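Local atomic coordinates of periplasmic cell division protein (SufI) (PDB entry 6SYY), a protein that binds four copper ions and probably acts as a multicopper oxidase of the laccase-like family, coupling substrate oxidation to oxygen reduction. Residues 116-121 / 452-457; 153-158 / 298-303; 255-260 / 511-516. All coordinates share one frame; numbering follows the deposited sequence.

Contact 1. Residues 116-121 / 452-457; sequences IIHWHG and PMHIHG. With CU (copper (II) ion), chain C; CU (copper (II) ion), chain E; O (oxygen atom), chain F.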
ATOM      1  N   ILE A 116       9.041 -11.932   7.875  1.00 25.51           N
ATOM      2  CA  ILE A 116       9.337 -12.085   6.457  1.00 19.75           C
ATOM      3  C   ILE A 116       8.870 -10.806   5.784  1.00 21.54           C
ATOM      4  O   ILE A 116       7.892 -10.195   6.210  1.00 25.67           O
ATOM      5  CB  ILE A 116       8.645 -13.341   5.863  1.00 24.56           C
ATOM      6  CG1 ILE A 116       9.120 -13.595   4.429  1.00 22.50           C
ATOM      7  CG2 ILE A 116       7.127 -13.214   5.920  1.00 27.74           C
ATOM      8  CD1 ILE A 116      10.507 -14.204   4.350  1.00 36.40           C
ATOM      9  N   ILE A 117       9.587 -10.383   4.750  1.00 23.79           N
ATOM     10  CA  ILE A 117       9.215  -9.182   4.011  1.00 19.47           C
ATOM     11  C   ILE A 117       8.304  -9.583   2.864  1.00 26.28           C
ATOM     12  O   ILE A 117       8.627 -10.490   2.091  1.00 24.64           O
ATOM     13  CB  ILE A 117      10.454  -8.441   3.481  1.00 23.68           C
ATOM     14  CG1 ILE A 117      11.462  -8.189   4.601  1.00 25.50           C
ATOM     15  CG2 ILE A 117      10.040  -7.128   2.834  1.00 29.40           C
ATOM     16  CD1 ILE A 117      12.720  -7.501   4.125  1.00 27.13           C
ATOM     17  N   HIS A 118       7.166  -8.913   2.753  1.00 24.45           N
ATOM     18  CA  HIS A 118       6.301  -9.047   1.592  1.00 26.61           C
ATOM     19  C   HIS A 118       6.527  -7.869   0.652  1.00 35.71           C
ATOM     20  O   HIS A 118       6.526  -6.713   1.088  1.00 24.32           O
ATOM     21  CB  HIS A 118       4.833  -9.116   2.005  1.00 24.62           C
ATOM     22  CG  HIS A 118       3.887  -9.100   0.848  1.00 57.27           C
ATOM     23  ND1 HIS A 118       4.035  -9.931  -0.242  1.00 43.72           N
ATOM     24  CD2 HIS A 118       2.786  -8.350   0.604  1.00 37.77           C
ATOM     25  CE1 HIS A 118       3.066  -9.694  -1.107  1.00 55.10           C
ATOM     26  NE2 HIS A 118       2.291  -8.743  -0.615  1.00 68.61           N
ATOM     27  N   TRP A 119       6.733  -8.166  -0.630  1.00 25.75           N
ATOM     28  CA  TRP A 119       6.857  -7.133  -1.658  1.00 29.55           C
ATOM     29  C   TRP A 119       5.462  -6.877  -2.225  1.00 35.60           C
ATOM     30  O   TRP A 119       5.072  -7.394  -3.275  1.00 33.15           O
ATOM     31  CB  TRP A 119       7.848  -7.559  -2.734  1.00 23.29           C
ATOM     32  CG  TRP A 119       9.069  -8.227  -2.187  1.00 30.75           C
ATOM     33  CD1 TRP A 119       9.399  -9.546  -2.289  1.00 36.53           C
ATOM     34  CD2 TRP A 119      10.122  -7.607  -1.439  1.00 37.44           C
ATOM     35  NE1 TRP A 119      10.594  -9.788  -1.653  1.00 37.08           N
ATOM     36  CE2 TRP A 119      11.057  -8.615  -1.121  1.00 31.62           C
ATOM     37  CE3 TRP A 119      10.364  -6.300  -1.003  1.00 30.91           C
ATOM     38  CZ2 TRP A 119      12.211  -8.356  -0.392  1.00 30.59           C
ATOM     39  CZ3 TRP A 119      11.515  -6.046  -0.279  1.00 40.40           C
ATOM     40  CH2 TRP A 119      12.424  -7.067   0.018  1.00 25.79           C
ATOM     41  N   HIS A 120       4.702  -6.058  -1.498  1.00 30.04           N
ATOM     42  CA  HIS A 120       3.284  -5.858  -1.777  1.00 29.27           C
ATOM     43  C   HIS A 120       3.089  -5.269  -3.166  1.00 42.81           C
ATOM     44  O   HIS A 120       3.615  -4.196  -3.481  1.00 30.10           O
ATOM     45  CB  HIS A 120       2.677  -4.952  -0.700  1.00 26.75           C
ATOM     46  CG  HIS A 120       1.198  -4.732  -0.829  1.00 34.78           C
ATOM     47  ND1 HIS A 120       0.357  -4.718   0.263  1.00 35.51           N
ATOM     48  CD2 HIS A 120       0.416  -4.480  -1.907  1.00 37.92           C
ATOM     49  CE1 HIS A 120      -0.881  -4.484  -0.138  1.00 48.46           C
ATOM     50  NE2 HIS A 120      -0.873  -4.335  -1.450  1.00 33.37           N
ATOM     51  N   GLY A 121       2.323  -5.977  -3.993  1.00 33.52           N
ATOM     52  CA  GLY A 121       2.043  -5.560  -5.349  1.00 32.59           C
ATOM     53  C   GLY A 121       2.888  -6.235  -6.408  1.00 25.11           C
ATOM     54  O   GLY A 121       2.571  -6.110  -7.597  1.00 40.54           O
ATOM     55  N   PRO A 452     -10.582  -3.665   3.084  1.00 27.18           N
ATOM     56  CA  PRO A 452      -9.766  -3.510   1.874  1.00 20.92           C
ATOM     57  C   PRO A 452      -9.133  -4.838   1.491  1.00 27.34           C
ATOM     58  O   PRO A 452      -8.151  -5.269   2.103  1.00 29.53           O
ATOM     59  CB  PRO A 452      -8.726  -2.461   2.288  1.00 26.10           C
ATOM     60  CG  PRO A 452      -8.555  -2.683   3.766  1.00 31.02           C
ATOM     61  CD  PRO A 452      -9.871  -3.227   4.297  1.00 38.58           C
ATOM     62  N   MET A 453      -9.701  -5.505   0.492  1.00 29.33           N
ATOM     63  CA  MET A 453      -9.309  -6.866   0.149  1.00 25.35           C
ATOM     64  C   MET A 453      -8.147  -6.857  -0.834  1.00 24.71           C
ATOM     65  O   MET A 453      -8.200  -6.185  -1.869  1.00 24.21           O
ATOM     66  CB  MET A 453     -10.495  -7.637  -0.431  1.00 29.00           C
ATOM     67  CG  MET A 453     -11.638  -7.836   0.554  1.00 27.61           C
ATOM     68  SD  MET A 453     -11.124  -8.721   2.043  1.00 32.04           S
ATOM     69  CE  MET A 453     -10.494 -10.246   1.336  1.00 34.48           C
ATOM     70  N   HIS A 454      -7.107  -7.616  -0.510  1.00 26.68           N
ATOM     71  CA  HIS A 454      -5.874  -7.658  -1.279  1.00 17.86           C
ATOM     72  C   HIS A 454      -5.605  -9.091  -1.718  1.00 34.06           C
ATOM     73  O   HIS A 454      -5.779 -10.032  -0.937  1.00 30.55           O
ATOM     74  CB  HIS A 454      -4.711  -7.107  -0.437  1.00 17.78           C
ATOM     75  CG  HIS A 454      -3.365  -7.253  -1.074  1.00 30.11           C
ATOM     76  ND1 HIS A 454      -3.057  -6.714  -2.305  1.00 34.95           N
ATOM     77  CD2 HIS A 454      -2.235  -7.862  -0.638  1.00 34.97           C
ATOM     78  CE1 HIS A 454      -1.802  -6.995  -2.606  1.00 34.13           C
ATOM     79  NE2 HIS A 454      -1.280  -7.690  -1.611  1.00 29.12           N
ATOM     80  N   ILE A 455      -5.213  -9.262  -2.978  1.00 24.01           N
ATOM     81  CA  ILE A 455      -4.723 -10.541  -3.481  1.00 39.42           C
ATOM     82  C   ILE A 455      -3.256 -10.375  -3.839  1.00 37.29           C
ATOM     83  O   ILE A 455      -2.838  -9.317  -4.325  1.00 34.61           O
ATOM     84  CB  ILE A 455      -5.522 -11.059  -4.696  1.00 37.73           C
ATOM     85  CG1 ILE A 455      -5.470 -10.060  -5.852  1.00 54.14           C
ATOM     86  CG2 ILE A 455      -6.960 -11.358  -4.316  1.00 30.99           C
ATOM     87  CD1 ILE A 455      -6.076 -10.590  -7.131  1.00 60.72           C
ATOM     88  N   HIS A 456      -2.471 -11.412  -3.576  1.00 26.20           N
ATOM     89  CA  HIS A 456      -1.091 -11.462  -4.021  1.00 26.74           C
ATOM     90  C   HIS A 456      -1.024 -12.044  -5.431  1.00 30.75           C
ATOM     91  O   HIS A 456      -1.976 -12.652  -5.923  1.00 28.61           O
ATOM     92  CB  HIS A 456      -0.240 -12.303  -3.063  1.00 25.41           C
ATOM     93  CG  HIS A 456      -0.125 -11.726  -1.685  1.00 42.54           C
ATOM     94  ND1 HIS A 456       0.890 -12.072  -0.818  1.00 39.23           N
ATOM     95  CD2 HIS A 456      -0.897 -10.834  -1.020  1.00 50.34           C
ATOM     96  CE1 HIS A 456       0.739 -11.416   0.319  1.00 41.86           C
ATOM     97  NE2 HIS A 456      -0.337 -10.658   0.222  1.00 34.12           N
ATOM     98  N   GLY A 457       0.117 -11.848  -6.080  1.00 29.90           N
ATOM     99  CA  GLY A 457       0.405 -12.493  -7.351  1.00 26.12           C
ATOM    100  C   GLY A 457       0.021 -11.747  -8.612  1.00 33.57           C
ATOM    101  O   GLY A 457       0.741 -11.822  -9.611  1.00 29.54           O
TER
HETATM  102 CU    CU C 702      -0.340  -9.642   2.009  0.60 34.80          CU
HETATM  103 CU    CU E 704       0.625  -5.244   2.137  0.60 38.83          CU
HETATM  104  O     O F 705       0.033  -7.587   2.237  0.60 29.00           O
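His454 and His118 bring their NE2 atoms to 3.9 Å, each at a ring edge, and together they bind one copper of the cluster. Both have CG anti to the backbone N (chi1 173° in His454), which carries each imidazole toward the other segment. The NE2 end of His454 lies over one face of the His120 ring in an offset stack, centroids 3.7 Å apart and planes at 22°. His118 and His456 meet tip to tip in a second offset stack, planes 6° apart, with CE1 of His118 3.2 Å from CE1 of His456. The backbone O of Asp129 accepts from His118 ND1 and its OD2 from His456 ND1; the backbone O of Asp479 accepts from His454 ND1 and its OD1 from His120 NE2, fixing the ring rotations. An alanine in place of His454 would probably leave that copper lacking a ligand and His120 without its stacking partner. His456 NE2 binds a second copper at 2.1 Å, with His161 and His508, and His120 ND1 a third at 2.0 Å, with His159 and His510. The oxygen atom bridges these two metals, consistent with a trinuclear centre that reduces oxygen, as in other multicopper oxidases.

Contact 2. Residues 153-158 / 298-303; sequences SGTYFY and GERIDI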
ATOM      1  N   SER A 153       5.623   0.565 -13.867  1.00 35.28           N
ATOM      2  CA  SER A 153       6.126   1.629 -13.010  1.00 29.47           C
ATOM      3  C   SER A 153       5.017   2.138 -12.104  1.00 33.12           C
ATOM      4  O   SER A 153       3.850   2.189 -12.497  1.00 26.79           O
ATOM      5  CB  SER A 153       6.677   2.781 -13.847  1.00 35.93           C
ATOM      6  OG  SER A 153       5.649   3.391 -14.613  1.00 24.65           O
ATOM      7  N   GLY A 154       5.383   2.500 -10.885  1.00 27.18           N
ATOM      8  CA  GLY A 154       4.407   2.978  -9.931  1.00 30.06           C
ATOM      9  C   GLY A 154       4.954   2.890  -8.520  1.00 41.39           C
ATOM     10  O   GLY A 154       6.150   2.703  -8.306  1.00 24.37           O
ATOM     11  N   THR A 155       4.037   3.026  -7.566  1.00 29.00           N
ATOM     12  CA  THR A 155       4.367   3.058  -6.148  1.00 24.61           C
ATOM     13  C   THR A 155       3.991   1.729  -5.504  1.00 34.53           C
ATOM     14  O   THR A 155       2.814   1.354  -5.476  1.00 21.82           O
ATOM     15  CB  THR A 155       3.644   4.205  -5.448  1.00 29.40           C
ATOM     16  OG1 THR A 155       3.994   5.444  -6.078  1.00 30.01           O
ATOM     17  CG2 THR A 155       4.028   4.252  -3.979  1.00 19.20           C
ATOM     18  N   TYR A 156       4.988   1.031  -4.979  1.00 27.32           N
ATOM     19  CA  TYR A 156       4.790  -0.251  -4.327  1.00 25.31           C
ATOM     20  C   TYR A 156       5.216  -0.124  -2.864  1.00 25.58           C
ATOM     21  O   TYR A 156       5.525   0.964  -2.380  1.00 21.74           O
ATOM     22  CB  TYR A 156       5.526  -1.350  -5.102  1.00 21.81           C
ATOM     23  CG  TYR A 156       4.985  -1.504  -6.516  1.00 29.36           C
ATOM     24  CD1 TYR A 156       4.047  -2.483  -6.821  1.00 28.22           C
ATOM     25  CD2 TYR A 156       5.387  -0.644  -7.537  1.00 33.75           C
ATOM     26  CE1 TYR A 156       3.538  -2.616  -8.105  1.00 31.79           C
ATOM     27  CE2 TYR A 156       4.884  -0.767  -8.824  1.00 27.48           C
ATOM     28  CZ  TYR A 156       3.960  -1.756  -9.102  1.00 28.37           C
ATOM     29  OH  TYR A 156       3.460  -1.886 -10.380  1.00 30.15           O
ATOM     30  N   PHE A 157       5.227  -1.248  -2.160  1.00 25.08           N
ATOM     31  CA  PHE A 157       5.084  -1.241  -0.709  1.00 26.14           C
ATOM     32  C   PHE A 157       5.760  -2.495  -0.173  1.00 28.33           C
ATOM     33  O   PHE A 157       5.424  -3.601  -0.599  1.00 32.31           O
ATOM     34  CB  PHE A 157       3.582  -1.204  -0.364  1.00 19.17           C
ATOM     35  CG  PHE A 157       3.258  -1.051   1.102  1.00 35.48           C
ATOM     36  CD1 PHE A 157       4.200  -0.614   2.017  1.00 47.07           C
ATOM     37  CD2 PHE A 157       1.976  -1.350   1.557  1.00 36.17           C
ATOM     38  CE1 PHE A 157       3.872  -0.480   3.364  1.00 30.76           C
ATOM     39  CE2 PHE A 157       1.641  -1.222   2.896  1.00 28.33           C
ATOM     40  CZ  PHE A 157       2.592  -0.785   3.802  1.00 32.48           C
ATOM     41  N   TYR A 158       6.728  -2.341   0.728  1.00 29.49           N
ATOM     42  CA  TYR A 158       7.331  -3.496   1.384  1.00 29.07           C
ATOM     43  C   TYR A 158       7.102  -3.405   2.883  1.00 24.67           C
ATOM     44  O   TYR A 158       7.272  -2.339   3.484  1.00 36.47           O
ATOM     45  CB  TYR A 158       8.824  -3.646   1.057  1.00 23.79           C
ATOM     46  CG  TYR A 158       9.775  -2.573   1.543  1.00 18.87           C
ATOM     47  CD1 TYR A 158      10.499  -2.742   2.713  1.00 22.73           C
ATOM     48  CD2 TYR A 158      10.007  -1.427   0.794  1.00 32.58           C
ATOM     49  CE1 TYR A 158      11.409  -1.781   3.142  1.00 21.40           C
ATOM     50  CE2 TYR A 158      10.907  -0.463   1.214  1.00 32.57           C
ATOM     51  CZ  TYR A 158      11.604  -0.646   2.391  1.00 26.52           C
ATOM     52  OH  TYR A 158      12.500   0.308   2.822  1.00 30.04           O
ATOM     53  N   GLY A 298      -3.048  -0.363   2.414  1.00 24.79           N
ATOM     54  CA  GLY A 298      -2.619  -1.164   1.290  1.00 35.19           C
ATOM     55  C   GLY A 298      -2.812  -0.514  -0.064  1.00 34.25           C
ATOM     56  O   GLY A 298      -2.170  -0.931  -1.035  1.00 33.27           O
ATOM     57  N   GLU A 299      -3.678   0.487  -0.164  1.00 32.85           N
ATOM     58  CA  GLU A 299      -3.815   1.234  -1.403  1.00 28.19           C
ATOM     59  C   GLU A 299      -2.680   2.242  -1.547  1.00 20.98           C
ATOM     60  O   GLU A 299      -2.098   2.709  -0.561  1.00 22.97           O
ATOM     61  CB  GLU A 299      -5.159   1.959  -1.459  1.00 29.25           C
ATOM     62  CG  GLU A 299      -6.357   1.055  -1.722  1.00 27.59           C
ATOM     63  CD  GLU A 299      -7.624   1.841  -2.020  1.00 63.83           C
ATOM     64  OE1 GLU A 299      -7.981   2.734  -1.221  1.00 23.67           O
ATOM     65  OE2 GLU A 299      -8.260   1.575  -3.064  1.00 38.34           O
ATOM     66  N   ARG A 300      -2.358   2.562  -2.798  1.00 19.70           N
ATOM     67  CA  ARG A 300      -1.434   3.640  -3.122  1.00 33.57           C
ATOM     68  C   ARG A 300      -2.044   4.451  -4.254  1.00 30.35           C
ATOM     69  O   ARG A 300      -2.436   3.889  -5.281  1.00 38.82           O
ATOM     70  CB  ARG A 300      -0.048   3.109  -3.521  1.00 35.68           C
ATOM     71  CG  ARG A 300       0.760   2.496  -2.376  1.00 23.30           C
ATOM     72  CD  ARG A 300       0.610   0.992  -2.343  1.00 21.45           C
ATOM     73  NE  ARG A 300       1.102   0.385  -3.577  1.00 25.95           N
ATOM     74  CZ  ARG A 300       0.861  -0.871  -3.938  1.00 31.16           C
ATOM     75  NH1 ARG A 300       0.122  -1.653  -3.160  1.00 25.50           N
ATOM     76  NH2 ARG A 300       1.350  -1.342  -5.081  1.00 25.48           N
ATOM     77  N   ILE A 301      -2.140   5.763  -4.058  1.00 23.24           N
ATOM     78  CA  ILE A 301      -2.706   6.674  -5.047  1.00 19.10           C
ATOM     79  C   ILE A 301      -1.633   7.693  -5.409  1.00 33.12           C
ATOM     80  O   ILE A 301      -1.129   8.407  -4.535  1.00 28.67           O
ATOM     81  CB  ILE A 301      -3.972   7.373  -4.522  1.00 23.05           C
ATOM     82  CG1 ILE A 301      -4.930   6.361  -3.892  1.00 29.51           C
ATOM     83  CG2 ILE A 301      -4.672   8.137  -5.644  1.00 17.97           C
ATOM     84  CD1 ILE A 301      -5.472   5.331  -4.869  1.00 28.63           C
ATOM     85  N   ASP A 302      -1.270   7.742  -6.690  1.00 23.61           N
ATOM     86  CA  ASP A 302      -0.391   8.782  -7.211  1.00 26.58           C
ATOM     87  C   ASP A 302      -1.239   9.940  -7.722  1.00 26.49           C
ATOM     88  O   ASP A 302      -2.130   9.742  -8.557  1.00 30.97           O
ATOM     89  CB  ASP A 302       0.489   8.246  -8.343  1.00 31.56           C
ATOM     90  CG  ASP A 302       1.580   7.311  -7.851  1.00 48.77           C
ATOM     91  OD1 ASP A 302       1.269   6.370  -7.091  1.00 54.16           O
ATOM     92  OD2 ASP A 302       2.750   7.513  -8.240  1.00 53.39           O
ATOM     93  N   ILE A 303      -0.963  11.145  -7.225  1.00 27.97           N
ATOM     94  CA  ILE A 303      -1.705  12.328  -7.638  1.00 31.71           C
ATOM     95  C   ILE A 303      -0.748  13.398  -8.137  1.00 28.57           C
ATOM     96  O   ILE A 303       0.421  13.453  -7.744  1.00 24.22           O
ATOM     97  CB  ILE A 303      -2.589  12.902  -6.507  1.00 39.16           C
ATOM     98  CG1 ILE A 303      -1.721  13.401  -5.346  1.00 23.58           C
ATOM     99  CG2 ILE A 303      -3.629  11.872  -6.063  1.00 31.11           C
ATOM    100  CD1 ILE A 303      -2.476  14.233  -4.322  1.00 18.45           C
TER
HETATM  101  O   HOH W   1       1.703   4.051  -8.622  1.00 43.46           O
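Thr155 and Arg300 face each other with CA atoms 6.6 Å apart on strands 154-158 and 300-303, whose axes come within 7.6 Å and run roughly antiparallel at 151°. At that spacing the backbones do not pair, and side chains make the link. Arg300 does most of it: its chain bends at chi2 (97°) and chi3, which sets NE and NH2 against Thr155 O while NH1 turns to Gly298 of its own segment, Arg300 CG passing Thr155 CG2 on the way. Its NE gives a bond of 2.7 Å to Thr155 O, in the guanidinium plane, and NH2 adds a weak bond to the same carbonyl. NH1 bonds to Gly298 O at 3.2 Å and forms a salt bridge with Asp479, so the group is gripped at all three nitrogens. Phe157 CB sits over one face of the guanidinium, and Arg300 NH2 approaches Tyr156 CD1 to 3.4 Å, the two side chains crossing at about a right angle. Farther along, Thr155 OG1 donates to the syn lone pair of Asp302 OD1 (3.1 Å) and is also hydrogen-bonded to Arg251, while Asp302 OD2 forms a salt bridge with Arg249. A water joins Thr155 N to Asp302 OD1, weakly on the carboxylate side. Strand 154-160 runs between strands 176-181 and 117-120, and strand 300-306 between 247-254 and 270-279; the contact thus joins a strand of the first cupredoxin-like domain to one of the second, with Phe157 reaching on toward the copper ligand His159.

Contact 3. Residues 255-260 / 511-516; sequences GSNARP and ILEHHD. With CU (copper (II) ion), chain B.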
ATOM      1  N   GLY A 255      -0.143   3.564   5.051  1.00 27.95           N
ATOM      2  CA  GLY A 255       0.576   2.571   5.821  1.00 18.95           C
ATOM      3  C   GLY A 255      -0.017   2.390   7.199  1.00 22.43           C
ATOM      4  O   GLY A 255       0.668   1.951   8.126  1.00 28.73           O
ATOM      5  N   SER A 256      -1.292   2.734   7.351  1.00 18.02           N
ATOM      6  CA  SER A 256      -1.968   2.535   8.621  1.00 22.40           C
ATOM      7  C   SER A 256      -2.415   1.085   8.757  1.00 22.95           C
ATOM      8  O   SER A 256      -2.506   0.338   7.780  1.00 29.27           O
ATOM      9  CB  SER A 256      -3.169   3.466   8.747  1.00 18.99           C
ATOM     10  OG  SER A 256      -2.769   4.811   8.552  1.00 28.31           O
ATOM     11  N   ASN A 257      -2.692   0.689   9.998  1.00 27.63           N
ATOM     12  CA  ASN A 257      -3.149  -0.672  10.234  1.00 28.62           C
ATOM     13  C   ASN A 257      -4.593  -0.877   9.805  1.00 29.42           C
ATOM     14  O   ASN A 257      -4.948  -1.976   9.367  1.00 22.93           O
ATOM     15  CB  ASN A 257      -2.995  -1.039  11.711  1.00 20.27           C
ATOM     16  CG  ASN A 257      -1.560  -1.356  12.088  1.00 29.32           C
ATOM     17  OD1 ASN A 257      -0.625  -0.675  11.664  1.00 29.38           O
ATOM     18  ND2 ASN A 257      -1.381  -2.403  12.879  1.00 21.65           N
ATOM     19  N   ALA A 258      -5.433   0.153   9.904  1.00 22.15           N
ATOM     20  CA  ALA A 258      -6.855  -0.058   9.673  1.00 19.59           C
ATOM     21  C   ALA A 258      -7.569   1.187   9.174  1.00 32.90           C
ATOM     22  O   ALA A 258      -8.613   1.083   8.522  1.00 28.22           O
ATOM     23  CB  ALA A 258      -7.523  -0.553  10.958  1.00 26.59           C
ATOM     24  N   ARG A 259      -7.024   2.360   9.471  1.00 19.35           N
ATOM     25  CA  ARG A 259      -7.738   3.605   9.210  1.00 29.25           C
ATOM     26  C   ARG A 259      -7.712   3.950   7.727  1.00 21.39           C
ATOM     27  O   ARG A 259      -6.624   4.093   7.153  1.00 20.98           O
ATOM     28  CB  ARG A 259      -7.127   4.746  10.006  1.00 34.48           C
ATOM     29  CG  ARG A 259      -7.724   6.089   9.660  1.00 21.12           C
ATOM     30  CD  ARG A 259      -6.998   7.215  10.357  1.00 24.86           C
ATOM     31  NE  ARG A 259      -7.078   7.126  11.811  1.00 25.30           N
ATOM     32  CZ  ARG A 259      -8.086   7.601  12.532  1.00 40.52           C
ATOM     33  NH1 ARG A 259      -9.107   8.186  11.927  1.00 29.39           N
ATOM     34  NH2 ARG A 259      -8.080   7.487  13.855  1.00 29.01           N
ATOM     35  N   PRO A 260      -8.863   4.099   7.076  1.00 22.30           N
ATOM     36  CA  PRO A 260      -8.894   4.682   5.733  1.00 19.28           C
ATOM     37  C   PRO A 260      -8.985   6.199   5.805  1.00 19.45           C
ATOM     38  O   PRO A 260      -9.437   6.779   6.794  1.00 28.65           O
ATOM     39  CB  PRO A 260     -10.173   4.087   5.131  1.00 36.16           C
ATOM     40  CG  PRO A 260     -11.089   3.975   6.307  1.00 25.07           C
ATOM     41  CD  PRO A 260     -10.202   3.662   7.509  1.00 29.24           C
ATOM     42  N   ILE A 511      -6.740  -4.753   6.417  1.00 24.04           N
ATOM     43  CA  ILE A 511      -6.753  -4.265   7.792  1.00 28.82           C
ATOM     44  C   ILE A 511      -5.891  -5.237   8.590  1.00 39.16           C
ATOM     45  O   ILE A 511      -6.235  -6.416   8.717  1.00 29.03           O
ATOM     46  CB  ILE A 511      -8.177  -4.168   8.353  1.00 26.22           C
ATOM     47  CG1 ILE A 511      -8.933  -3.022   7.668  1.00 21.60           C
ATOM     48  CG2 ILE A 511      -8.147  -3.965   9.857  1.00 22.01           C
ATOM     49  CD1 ILE A 511     -10.391  -2.933   8.038  1.00 21.93           C
ATOM     50  N   LEU A 512      -4.748  -4.756   9.089  1.00 29.35           N
ATOM     51  CA  LEU A 512      -3.696  -5.658   9.551  1.00 34.55           C
ATOM     52  C   LEU A 512      -4.170  -6.548  10.693  1.00 28.95           C
ATOM     53  O   LEU A 512      -3.789  -7.722  10.772  1.00 31.39           O
ATOM     54  CB  LEU A 512      -2.469  -4.854   9.968  1.00 21.23           C
ATOM     55  CG  LEU A 512      -1.847  -4.088   8.806  1.00 20.72           C
ATOM     56  CD1 LEU A 512      -0.526  -3.475   9.223  1.00 21.16           C
ATOM     57  CD2 LEU A 512      -1.670  -5.008   7.605  1.00 23.54           C
ATOM     58  N   GLU A 513      -5.005  -6.012  11.583  1.00 29.53           N
ATOM     59  CA  GLU A 513      -5.547  -6.826  12.663  1.00 32.70           C
ATOM     60  C   GLU A 513      -6.436  -7.938  12.116  1.00 34.73           C
ATOM     61  O   GLU A 513      -6.318  -9.093  12.535  1.00 32.78           O
ATOM     62  CB  GLU A 513      -6.310  -5.950  13.657  1.00 44.18           C
ATOM     63  CG  GLU A 513      -5.409  -5.118  14.557  1.00 34.09           C
ATOM     64  CD  GLU A 513      -4.654  -4.044  13.797  1.00 54.49           C
ATOM     65  OE1 GLU A 513      -5.250  -3.426  12.889  1.00 37.43           O
ATOM     66  OE2 GLU A 513      -3.461  -3.826  14.099  1.00 48.59           O
ATOM     67  N   HIS A 514      -7.330  -7.607  11.173  1.00 28.35           N
ATOM     68  CA  HIS A 514      -8.153  -8.629  10.524  1.00 32.68           C
ATOM     69  C   HIS A 514      -7.287  -9.736   9.948  1.00 49.15           C
ATOM     70  O   HIS A 514      -7.523 -10.926  10.188  1.00 33.30           O
ATOM     71  CB  HIS A 514      -8.996  -8.013   9.409  1.00 22.29           C
ATOM     72  CG  HIS A 514     -10.049  -7.066   9.886  1.00 27.63           C
ATOM     73  ND1 HIS A 514     -10.870  -6.374   9.022  1.00 22.12           N
ATOM     74  CD2 HIS A 514     -10.410  -6.688  11.134  1.00 23.19           C
ATOM     75  CE1 HIS A 514     -11.693  -5.610   9.718  1.00 30.45           C
ATOM     76  NE2 HIS A 514     -11.432  -5.780  11.002  1.00 23.59           N
ATOM     77  N   HIS A 515      -6.282  -9.349   9.162  1.00 26.53           N
ATOM     78  CA  HIS A 515      -5.327 -10.314   8.634  1.00 27.12           C
ATOM     79  C   HIS A 515      -4.679 -11.117   9.758  1.00 44.95           C
ATOM     80  O   HIS A 515      -4.574 -12.346   9.671  1.00 28.82           O
ATOM     81  CB  HIS A 515      -4.286  -9.576   7.791  1.00 27.12           C
ATOM     82  CG  HIS A 515      -3.002 -10.319   7.621  1.00 28.05           C
ATOM     83  ND1 HIS A 515      -1.988 -10.269   8.552  1.00 84.81           N
ATOM     84  CD2 HIS A 515      -2.563 -11.127   6.627  1.00 86.06           C
ATOM     85  CE1 HIS A 515      -0.981 -11.019   8.144  1.00 79.00           C
ATOM     86  NE2 HIS A 515      -1.304 -11.552   6.979  1.00 72.85           N
ATOM     87  N   ASP A 516      -4.273 -10.442  10.840  1.00 23.42           N
ATOM     88  CA  ASP A 516      -3.591 -11.133  11.932  1.00 22.50           C
ATOM     89  C   ASP A 516      -4.512 -12.124  12.632  1.00 31.58           C
ATOM     90  O   ASP A 516      -4.069 -13.199  13.055  1.00 27.60           O
ATOM     91  CB  ASP A 516      -3.037 -10.122  12.937  1.00 24.55           C
ATOM     92  CG  ASP A 516      -1.666  -9.600  12.549  1.00 30.54           C
ATOM     93  OD1 ASP A 516      -1.040 -10.188  11.644  1.00 28.11           O
ATOM     94  OD2 ASP A 516      -1.212  -8.603  13.148  1.00 29.38           O
TER
HETATM   95 CU    CU B 701     -11.031  -6.802   7.082  0.65 24.27          CU
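Asn257 meets the start of helix 512-516 with both its backbone and its side chain. Its carbonyl O accepts the N-H of Leu512 at 2.8 Å, 161° at the hydrogen; Ile511 CA, at the N-cap position, adds a CA-H contact of 3.3 Å to that same Asn257 O. The amide ND2 bonds to Glu513 OE2 at 2.8 Å, nearly straight at 169°, through the syn lone pair, amide and carboxylate almost coplanar; ND2 also bonds to Gly167 O of helix 166-172, so two helices hold the amide. Glu513 is bent at chi2, which brings the carboxylate back to the loop, where Tyr218 also bonds to OE2. Ala258 CB against Ile511 CG2 (3.6 Å) and Leu512 CD1 against Asn257 CG complete this close-fitting, buried part. Beyond it the segments part: Arg259 turns away to salt bridges with Asp207 and Asp357, and Asp516, the one partly exposed residue here, bonds to the start of helix 166-172. Ile511 CG2 also lies over the centre of the His514 ring, whose ND1 binds copper at 2.0 Å. With His451 and Cys509 this is the mononuclear type 1 copper site, carried on the His-Cys-His-x-x-x-His sequence typical of multicopper oxidases.

Overall arrangement
The three contacts cluster deep in the chain around the copper centres: contacts 1 and 2 have centres about 12 Å apart, contacts 1 and 3 about 13 Å, and contacts 2 and 3 about 16 Å. Along the sequence contact 2 nests inside the loop closed by contact 1, whereas contact 3 crosses both. Strands 117-120 and 154-160 are neighbours in one sheet, which links contact 1 to contact 2, and Arg300 NH1 comes within 3.1 Å of His120 CD2. Pro452 CD touches Ile511 CG1 at 3.5 Å, joining contact 1 to contact 3. Early, middle and late parts of the chain thereby converge, placing the trinuclear cluster and the mononuclear copper within one connected core.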